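Local coordinates for protein glycine betaine/carnitine/choline ABC transporter (Staphylococcus aureus subsp. aureus Mu50, PDB 3O66) that probably binds glycine betaine, carnitine or choline outside the membrane and delivers it to an ABC transporter for uptake, at residues Gly49-Gln54 against Gly67-Gly72; Phe107-Phe112 against Pro219-Ala224; Ala113-Phe118 against Gly195-Gly200. All coordinates share one frame; numbering follows the deposited sequence.

From the N terminus, interaction 1 comes first, closing a short loop between the start of helix 51-60 and the end of strand 65-70. The chain then passes through helix 87-102 and strand 104-106 into residues 107-112, which open interaction 2 and run directly into residues 113-118, the first half of interaction 3. Interaction 3 closes at 195-200, within the longer loop that interaction 2 completes at 219-224. Interactions 1 and 2 meet in one sheet, where strands 65-70 and 222-227 are neighbours, while interaction 3 belongs to the second sheet. Tyr220 O to Asn114 N, a probable hydrogen bond, joins interactions 2 and 3 where the chain passes between the lobes.

Interaction 1. Residues Gly49-Gln54 against Gly67-Gly72; sequences GSSTIQ and GVRYNG
Gln54 NE2 is gripped by two acceptors, one from each segment. Val68 O takes one bond, 3.0 Å from Gln54 NE2, with an N-H...O angle of 160° and the donor nearly along the C=O axis. The second goes back one helical turn, Gln54 NE2 to Ser51 OG at 3.2 Å. Both acceptors lie close to the amide plane, so the two bonds fix the rotation of the amide as well as its place. The other end of the amide is held too: Gln54 OE1 lies 2.7 Å from a water that probably donates to it, and also bonds Thr14 OG1; the same water accepts from Val68 N. Gln54 therefore reads both the N-H and the C=O of Val68, one through water and one directly. Its chain runs extended beyond CG to reach across from the helix.

Arg69 and Gln54 reach toward each other, and the methylene Arg69 CD makes the touch, 3.4 Å from Gln54 NE2. Bends at chi2 and chi3 turn the guanidinium aside to Asp74, its salt-bridge partner, its plane 51° from the amide; NH1 bonds Ser66. Ser51 O lies loosely over one guanidinium face, toward the rim. Ser51 OG bonds a second water at 2.9 Å, and that water accepts from Tyr70 N at 2.7 Å, adding another bridge from helix to strand.

Ser50, the N-cap residue, accepts from Ile53 N through OG at 3.3 Å, closing the first turn of the helix. Tyr70, the last residue of the strand, is also the N-cap of helix 71-76. The motif is a beta-alpha-beta crossover, strand 43-48 to helix 51-60 to parallel strand 65-70 with strand 12-16 between them in the sheet, its helix start tied to the following strand by a buried side-chain amide, in one lobe of a periplasmic-binding-protein fold.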
loop_
_atom_site.group_PDB
_atom_site.type_symbol
_atom_site.label_atom_id
_atom_site.label_comp_id
_atom_site.label_asym_id
_atom_site.label_seq_id
_atom_site.Cartn_x
_atom_site.Cartn_y
_atom_site.Cartn_z
ATOM N N GLY A 49 -1.032 11.324 -10.165
ATOM C CA GLY A 49 0.376 11.394 -9.756
ATOM C C GLY A 49 0.661 11.107 -8.289
ATOM O O GLY A 49 1.766 10.707 -7.947
ATOM N N SER A 50 -0.331 11.312 -7.424
ATOM C CA SER A 50 -0.176 11.162 -5.963
ATOM C C SER A 50 -1.531 11.064 -5.283
ATOM O O SER A 50 -2.575 11.298 -5.928
ATOM C CB SER A 50 0.567 12.362 -5.363
ATOM O OG SER A 50 -0.259 13.515 -5.385
ATOM N N SER A 51 -1.521 10.753 -3.981
ATOM C CA SER A 51 -2.754 10.770 -3.222
ATOM C C SER A 51 -3.276 12.195 -2.938
ATOM O O SER A 51 -4.463 12.369 -2.649
ATOM C CB SER A 51 -2.649 9.911 -1.958
ATOM O OG SER A 51 -2.592 8.525 -2.311
ATOM N N THR A 52 -2.413 13.213 -3.031
ATOM C CA THR A 52 -2.926 14.582 -3.063
ATOM C C THR A 52 -3.861 14.774 -4.274
ATOM O O THR A 52 -4.945 15.380 -4.159
ATOM C CB THR A 52 -1.798 15.631 -3.031
ATOM O OG1 THR A 52 -1.055 15.461 -1.822
ATOM C CG2 THR A 52 -2.356 17.053 -3.071
ATOM N N ILE A 53 -3.459 14.249 -5.424
ATOM C CA ILE A 53 -4.290 14.370 -6.627
ATOM C C ILE A 53 -5.584 13.551 -6.443
ATOM O O ILE A 53 -6.668 14.002 -6.828
ATOM C CB ILE A 53 -3.521 13.967 -7.951
ATOM C CG1 ILE A 53 -2.130 14.643 -8.039
ATOM C CG2 ILE A 53 -4.358 14.217 -9.215
ATOM C CD1 ILE A 53 -2.089 16.134 -8.039
ATOM N N GLN A 54 -5.476 12.367 -5.831
ATOM C CA GLN A 54 -6.668 11.556 -5.570
ATOM C C GLN A 54 -7.614 12.320 -4.678
ATOM O O GLN A 54 -8.802 12.347 -4.952
ATOM C CB GLN A 54 -6.326 10.227 -4.886
ATOM C CG GLN A 54 -5.468 9.290 -5.721
ATOM C CD GLN A 54 -5.637 7.861 -5.244
ATOM O OE1 GLN A 54 -6.524 7.142 -5.709
ATOM N NE2 GLN A 54 -4.787 7.449 -4.311
ATOM N N GLY A 67 -9.627 4.113 -5.126
ATOM C CA GLY A 67 -9.453 2.655 -5.039
ATOM C C GLY A 67 -8.588 2.293 -3.838
ATOM O O GLY A 67 -8.924 1.386 -3.055
ATOM N N VAL A 68 -7.484 3.020 -3.668
ATOM C CA VAL A 68 -6.556 2.738 -2.572
ATOM C C VAL A 68 -5.944 4.036 -2.055
ATOM O O VAL A 68 -5.519 4.902 -2.832
ATOM C CB VAL A 68 -5.461 1.660 -2.953
ATOM C CG1 VAL A 68 -4.540 2.181 -4.003
ATOM C CG2 VAL A 68 -4.684 1.203 -1.717
ATOM N N ARG A 69 -5.996 4.170 -0.732
ATOM C CA ARG A 69 -5.404 5.249 -0.009
ATOM C C ARG A 69 -4.657 4.622 1.137
ATOM O O ARG A 69 -5.036 3.551 1.608
ATOM C CB ARG A 69 -6.535 6.204 0.487
ATOM C CG ARG A 69 -7.319 6.862 -0.712
ATOM C CD ARG A 69 -6.523 8.002 -1.415
ATOM N NE ARG A 69 -6.463 9.200 -0.554
ATOM C CZ ARG A 69 -7.423 10.133 -0.458
ATOM N NH1 ARG A 69 -8.523 10.073 -1.203
ATOM N NH2 ARG A 69 -7.280 11.155 0.385
ATOM N N TYR A 70 -3.603 5.281 1.609
ATOM C CA TYR A 70 -2.806 4.705 2.677
ATOM C C TYR A 70 -2.918 5.582 3.901
ATOM O O TYR A 70 -2.692 6.783 3.778
ATOM C CB TYR A 70 -1.365 4.579 2.221
ATOM C CG TYR A 70 -1.308 3.864 0.898
ATOM C CD1 TYR A 70 -1.228 2.476 0.851
ATOM C CD2 TYR A 70 -1.357 4.581 -0.307
ATOM C CE1 TYR A 70 -1.188 1.811 -0.346
ATOM C CE2 TYR A 70 -1.318 3.919 -1.546
ATOM C CZ TYR A 70 -1.235 2.524 -1.546
ATOM O OH TYR A 70 -1.201 1.829 -2.729
ATOM N N ASN A 71 -3.257 4.999 5.061
ATOM C CA ASN A 71 -3.637 5.869 6.201
ATOM C C ASN A 71 -2.550 6.841 6.688
ATOM O O ASN A 71 -2.842 8.008 6.923
ATOM C CB ASN A 71 -4.360 5.137 7.342
ATOM C CG ASN A 71 -3.509 4.056 8.029
ATOM O OD1 ASN A 71 -2.342 3.778 7.667
ATOM N ND2 ASN A 71 -4.122 3.419 9.027
ATOM N N GLY A 72 -1.303 6.376 6.793
ATOM C CA GLY A 72 -0.224 7.271 7.218
ATOM C C GLY A 72 -0.009 8.429 6.250
ATOM O O GLY A 72 0.389 9.526 6.655
HETATM O O HOH W 1 -3.025 7.688 0.457
HETATM O O HOH W 2 -6.518 4.423 -6.104
#

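Interaction 2. Residues Phe107-Phe112 against Pro219-Ala224; sequences FDSYGF and PYAASA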
loop_
_atom_site.group_PDB
_atom_site.type_symbol
_atom_site.label_atom_id
_atom_site.label_comp_id
_atom_site.label_asym_id
_atom_site.label_seq_id
_atom_site.Cartn_x
_atom_site.Cartn_y
_atom_site.Cartn_z
ATOM N N PHE A 107 -12.367 3.409 4.602
ATOM C CA PHE A 107 -12.784 2.045 5.009
ATOM C C PHE A 107 -11.742 1.361 5.867
ATOM O O PHE A 107 -10.568 1.781 5.911
ATOM C CB PHE A 107 -13.132 1.181 3.792
ATOM C CG PHE A 107 -14.464 1.534 3.174
ATOM C CD1 PHE A 107 -15.598 0.761 3.454
ATOM C CD2 PHE A 107 -14.588 2.656 2.355
ATOM C CE1 PHE A 107 -16.836 1.088 2.903
ATOM C CE2 PHE A 107 -15.824 3.007 1.798
ATOM C CZ PHE A 107 -16.942 2.220 2.064
ATOM N N ASP A 108 -12.184 0.348 6.604
ATOM C CA ASP A 108 -11.251 -0.593 7.230
ATOM C C ASP A 108 -10.321 -1.144 6.137
ATOM O O ASP A 108 -10.703 -1.212 4.984
ATOM C CB ASP A 108 -11.985 -1.735 7.918
ATOM C CG ASP A 108 -12.654 -1.313 9.234
ATOM O OD1 ASP A 108 -12.421 -0.193 9.737
ATOM O OD2 ASP A 108 -13.424 -2.127 9.769
ATOM N N SER A 109 -9.107 -1.532 6.516
ATOM C CA SER A 109 -8.106 -1.917 5.542
ATOM C C SER A 109 -8.430 -3.138 4.723
ATOM O O SER A 109 -9.078 -4.102 5.203
ATOM C CB SER A 109 -6.735 -2.090 6.220
ATOM O OG SER A 109 -5.736 -2.513 5.285
ATOM N N TYR A 110 -7.998 -3.091 3.474
ATOM C CA TYR A 110 -7.962 -4.294 2.624
ATOM C C TYR A 110 -7.239 -5.491 3.281
ATOM O O TYR A 110 -7.525 -6.647 2.956
ATOM C CB TYR A 110 -7.268 -3.970 1.317
ATOM C CG TYR A 110 -8.080 -3.078 0.413
ATOM C CD1 TYR A 110 -9.349 -3.468 -0.016
ATOM C CD2 TYR A 110 -7.558 -1.855 -0.030
ATOM C CE1 TYR A 110 -10.083 -2.662 -0.855
ATOM C CE2 TYR A 110 -8.277 -1.014 -0.865
ATOM C CZ TYR A 110 -9.540 -1.425 -1.271
ATOM O OH TYR A 110 -10.249 -0.621 -2.102
ATOM N N GLY A 111 -6.274 -5.190 4.153
ATOM C CA GLY A 111 -5.540 -6.224 4.890
ATOM C C GLY A 111 -4.041 -6.163 4.648
ATOM O O GLY A 111 -3.277 -6.931 5.236
ATOM N N PHE A 112 -3.608 -5.221 3.808
ATOM C CA PHE A 112 -2.181 -5.003 3.596
ATOM C C PHE A 112 -1.756 -3.562 3.956
ATOM O O PHE A 112 -2.585 -2.662 4.051
ATOM C CB PHE A 112 -1.777 -5.339 2.136
ATOM C CG PHE A 112 -2.353 -4.396 1.078
ATOM C CD1 PHE A 112 -1.616 -3.290 0.628
ATOM C CD2 PHE A 112 -3.601 -4.640 0.502
ATOM C CE1 PHE A 112 -2.109 -2.443 -0.353
ATOM C CE2 PHE A 112 -4.127 -3.790 -0.483
ATOM C CZ PHE A 112 -3.378 -2.693 -0.931
ATOM N N PRO A 219 2.146 3.592 10.317
ATOM C CA PRO A 219 1.385 2.651 9.474
ATOM C C PRO A 219 0.997 3.257 8.141
ATOM O O PRO A 219 0.751 4.469 8.039
ATOM C CB PRO A 219 0.099 2.382 10.268
ATOM C CG PRO A 219 0.273 3.057 11.581
ATOM C CD PRO A 219 1.437 3.974 11.550
ATOM N N TYR A 220 0.944 2.398 7.138
ATOM C CA TYR A 220 0.438 2.762 5.840
ATOM C C TYR A 220 -0.529 1.660 5.412
ATOM O O TYR A 220 -0.406 1.063 4.322
ATOM C CB TYR A 220 1.616 2.888 4.861
ATOM C CG TYR A 220 2.473 4.096 5.156
ATOM C CD1 TYR A 220 3.607 3.992 5.971
ATOM C CD2 TYR A 220 2.125 5.339 4.659
ATOM C CE1 TYR A 220 4.407 5.116 6.244
ATOM C CE2 TYR A 220 2.906 6.473 4.918
ATOM C CZ TYR A 220 4.038 6.353 5.714
ATOM O OH TYR A 220 4.798 7.447 5.967
ATOM N N ALA A 221 -1.489 1.385 6.287
ATOM C CA ALA A 221 -2.559 0.441 5.956
ATOM C C ALA A 221 -3.351 0.991 4.753
ATOM O O ALA A 221 -3.652 2.159 4.694
ATOM C CB ALA A 221 -3.462 0.246 7.147
ATOM N N ALA A 222 -3.661 0.118 3.807
ATOM C CA ALA A 222 -4.360 0.487 2.569
ATOM C C ALA A 222 -5.858 0.224 2.682
ATOM O O ALA A 222 -6.268 -0.873 3.153
ATOM C CB ALA A 222 -3.787 -0.338 1.404
ATOM N N SER A 223 -6.660 1.200 2.224
ATOM C CA SER A 223 -8.129 1.103 2.255
ATOM C C SER A 223 -8.718 1.824 1.072
ATOM O O SER A 223 -8.053 2.688 0.494
ATOM C CB SER A 223 -8.706 1.802 3.491
ATOM O OG SER A 223 -8.212 1.285 4.719
ATOM N N ALA A 224 -9.979 1.496 0.753
ATOM C CA ALA A 224 -10.805 2.308 -0.121
ATOM C C ALA A 224 -11.252 3.574 0.631
ATOM O O ALA A 224 -11.329 3.544 1.839
ATOM C CB ALA A 224 -12.029 1.518 -0.504
HETATM O O HOH W 3 -10.744 -0.894 2.071
#
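Residues 107-112, without regular secondary structure, follow the edge of 219-224 in the opposite direction, and three backbone bonds hold them: Phe107 N to Ala224 O, Tyr110 N to Ala222 O, and Ala222 N to Phe112 O, the last at 3.0 Å and 169°. Between the first two, a water bridges Ala224 N to Asp108 O and sits over the centre of one face of the Tyr110 ring.

Two serine hydroxyls fill in the ladder. Ser223 OG donates to Phe107 O at 2.7 Å from above the carbonyl plane. Ser109 OG, anti to its backbone N, donates to Ala222 O at 2.7 Å and accepts from Gly111 N, an ST turn. Ala222 O is thus gripped by Ser109 OG and Tyr110 N together.

The alanines supply the apolar side. Ala222 CB lies over one face of the Phe112 ring, 3.2 Å from Phe112 CE1, a tight CH-pi contact. Ala224 CB touches the tip of Tyr110, 3.2 Å from Tyr110 OH, while Ala224 O lies at the edge of the Phe107 ring.

Residues 107-112 carry on from edge strand 104-106, antiparallel to strand 222-227, at the margin of one lobe's mixed sheet before the chain leaves for the other. Tyr110 OH continues to Gly67 O in the adjoining strand 65-70, and the backbone of Ser223 bonds that of Arg69 there. Helix 19-35 packs on Tyr110 and Phe112, helix 236-242 on Phe107 and Ala224, and Met91 of helix 87-102 on Ser109, Ala221 and Ser223.

Interaction 3. Residues Ala113-Phe118 against Gly195-Gly200; sequences ANTYAF and GYSTDG. With ACT (acetate ion), chain D.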
loop_
_atom_site.group_PDB
_atom_site.type_symbol
_atom_site.label_atom_id
_atom_site.label_comp_id
_atom_site.label_asym_id
_atom_site.label_seq_id
_atom_site.Cartn_x
_atom_site.Cartn_y
_atom_site.Cartn_z
ATOM N N ALA A 113 -0.447 -3.400 4.172
ATOM C CA ALA A 113 0.222 -2.102 4.291
ATOM C C ALA A 113 1.324 -1.976 3.223
ATOM O O ALA A 113 2.048 -2.951 2.946
ATOM C CB ALA A 113 0.797 -1.931 5.684
ATOM N N ASN A 114 1.407 -0.791 2.617
ATOM C CA ASN A 114 2.417 -0.451 1.626
ATOM C C ASN A 114 3.320 0.615 2.234
ATOM O O ASN A 114 2.989 1.816 2.229
ATOM C CB ASN A 114 1.754 0.048 0.337
ATOM C CG ASN A 114 2.743 0.188 -0.810
ATOM O OD1 ASN A 114 3.965 0.125 -0.609
ATOM N ND2 ASN A 114 2.227 0.384 -2.012
ATOM N N THR A 115 4.404 0.133 2.838
ATOM C CA THR A 115 5.307 0.958 3.600
ATOM C C THR A 115 6.756 0.696 3.192
ATOM O O THR A 115 7.066 -0.328 2.581
ATOM C CB THR A 115 5.155 0.686 5.120
ATOM O OG1 THR A 115 6.128 1.467 5.836
ATOM C CG2 THR A 115 5.344 -0.829 5.454
ATOM N N TYR A 116 7.633 1.654 3.492
ATOM C CA TYR A 116 9.062 1.364 3.472
ATOM C C TYR A 116 9.246 0.226 4.475
ATOM O O TYR A 116 8.628 0.221 5.543
ATOM C CB TYR A 116 9.898 2.572 3.900
ATOM C CG TYR A 116 10.245 3.589 2.800
ATOM C CD1 TYR A 116 10.004 3.328 1.445
ATOM C CD2 TYR A 116 10.840 4.799 3.136
ATOM C CE1 TYR A 116 10.330 4.266 0.457
ATOM C CE2 TYR A 116 11.189 5.739 2.159
ATOM C CZ TYR A 116 10.938 5.469 0.821
ATOM O OH TYR A 116 11.270 6.421 -0.129
ATOM N N ALA A 117 10.094 -0.732 4.095
ATOM C CA ALA A 117 10.411 -1.864 4.927
ATOM C C ALA A 117 11.766 -2.383 4.521
ATOM O O ALA A 117 12.101 -2.404 3.335
ATOM C CB ALA A 117 9.345 -2.986 4.741
ATOM N N PHE A 118 12.524 -2.848 5.506
ATOM C CA PHE A 118 13.801 -3.487 5.273
ATOM C C PHE A 118 13.559 -4.902 4.847
ATOM O O PHE A 118 12.680 -5.579 5.384
ATOM C CB PHE A 118 14.684 -3.462 6.528
ATOM C CG PHE A 118 15.127 -2.078 6.900
ATOM C CD1 PHE A 118 16.241 -1.513 6.293
ATOM C CD2 PHE A 118 14.363 -1.302 7.769
ATOM C CE1 PHE A 118 16.638 -0.209 6.608
ATOM C CE2 PHE A 118 14.740 0.020 8.079
ATOM C CZ PHE A 118 15.873 0.558 7.488
ATOM N N GLY A 195 12.856 -1.183 0.863
ATOM C CA GLY A 195 12.005 -1.271 -0.365
ATOM C C GLY A 195 10.578 -0.970 0.025
ATOM O O GLY A 195 10.328 -0.627 1.168
ATOM N N TYR A 196 9.638 -1.051 -0.910
ATOM C CA TYR A 196 8.228 -0.968 -0.554
ATOM C C TYR A 196 7.699 -2.370 -0.266
ATOM O O TYR A 196 8.012 -3.324 -1.002
ATOM C CB TYR A 196 7.440 -0.377 -1.716
ATOM C CG TYR A 196 7.489 1.121 -1.792
ATOM C CD1 TYR A 196 6.840 1.909 -0.822
ATOM C CD2 TYR A 196 8.156 1.765 -2.831
ATOM C CE1 TYR A 196 6.864 3.306 -0.892
ATOM C CE2 TYR A 196 8.176 3.155 -2.916
ATOM C CZ TYR A 196 7.546 3.914 -1.946
ATOM O OH TYR A 196 7.577 5.284 -2.042
ATOM N N SER A 197 6.885 -2.491 0.769
ATOM C CA SER A 197 6.493 -3.811 1.303
ATOM C C SER A 197 5.518 -4.607 0.438
ATOM O O SER A 197 5.246 -5.768 0.753
ATOM C CB SER A 197 5.903 -3.629 2.699
ATOM O OG SER A 197 4.726 -2.837 2.591
ATOM N N THR A 198 4.975 -4.019 -0.638
ATOM C CA THR A 198 4.074 -4.792 -1.501
ATOM C C THR A 198 4.613 -5.023 -2.913
ATOM O O THR A 198 3.883 -5.517 -3.794
ATOM C CB THR A 198 2.665 -4.163 -1.645
ATOM O OG1 THR A 198 2.794 -2.840 -2.182
ATOM C CG2 THR A 198 1.902 -4.159 -0.338
ATOM N N ASP A 199 5.878 -4.652 -3.149
ATOM C CA ASP A 199 6.427 -4.783 -4.501
ATOM C C ASP A 199 6.341 -6.233 -4.981
ATOM O O ASP A 199 6.696 -7.163 -4.250
ATOM C CB ASP A 199 7.874 -4.229 -4.597
ATOM C CG ASP A 199 8.318 -4.082 -6.022
ATOM O OD1 ASP A 199 8.192 -2.962 -6.573
ATOM O OD2 ASP A 199 8.738 -5.109 -6.625
ATOM N N GLY A 200 5.839 -6.435 -6.192
ATOM C CA GLY A 200 5.741 -7.778 -6.760
ATOM C C GLY A 200 7.041 -8.579 -6.775
ATOM O O GLY A 200 7.039 -9.813 -6.811
HETATM C C ACT D . 4.823 -1.406 -4.401
HETATM O O ACT D . 4.718 -1.455 -3.139
HETATM O OXT ACT D . 3.887 -1.910 -5.095
HETATM C CH3 ACT D . 6.015 -0.759 -5.053
#
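Residues 116-117 and 195-196 pair as antiparallel strands, Ala117 with Gly195 hydrogen-bonded both ways at 2.9 Å (Ala117 N to Gly195 O, Gly195 N to Ala117 O) and Tyr116 with Tyr196 as the non-hydrogen-bonded pair. The pairing joins the middle strand, 192-196, to strand 116-120 in the second sheet of a bilobal binding-protein fold, at the end where the chain arrives from the other lobe.

Past the pair, Ser197 N bonds Thr115 O, and the hydroxyl of Ser197 takes over from the sheet. Lying between its own backbone N and carbonyl carbon (chi1 63°), OG donates to Ala113 O, 2.7 Å from Ser197 OG, and accepts from Thr115 N at 3.0 Å and 172°. One hydroxyl thereby grips the backbone on both sides of Asn114 and extends the pairing into the loop. Thr115 CG2 packs against that same OG, while Thr115 OG1 donates to Tyr116 O, on a lone pair.

On the Tyr116-Tyr196 face the two rings lie side by side, pointing the same way, with planes 45° apart; Tyr116 CE1 stands over the rim of the Tyr196 ring. Trp151 meets Tyr116 edge-to-face.

Asn114 crosses Thr198 at about a right angle, and its ND2 bonds Glu20 of the other lobe. Thr198 OG1 lies near both Glu20 and an acetate, two acceptors for its one proton. The acetate, probably from the crystallisation liquor, sits near the Tyr196 ring, its methyl 3.5 Å from Asp199 OD1 and its O just 2.6 Å from Thr198 OG1.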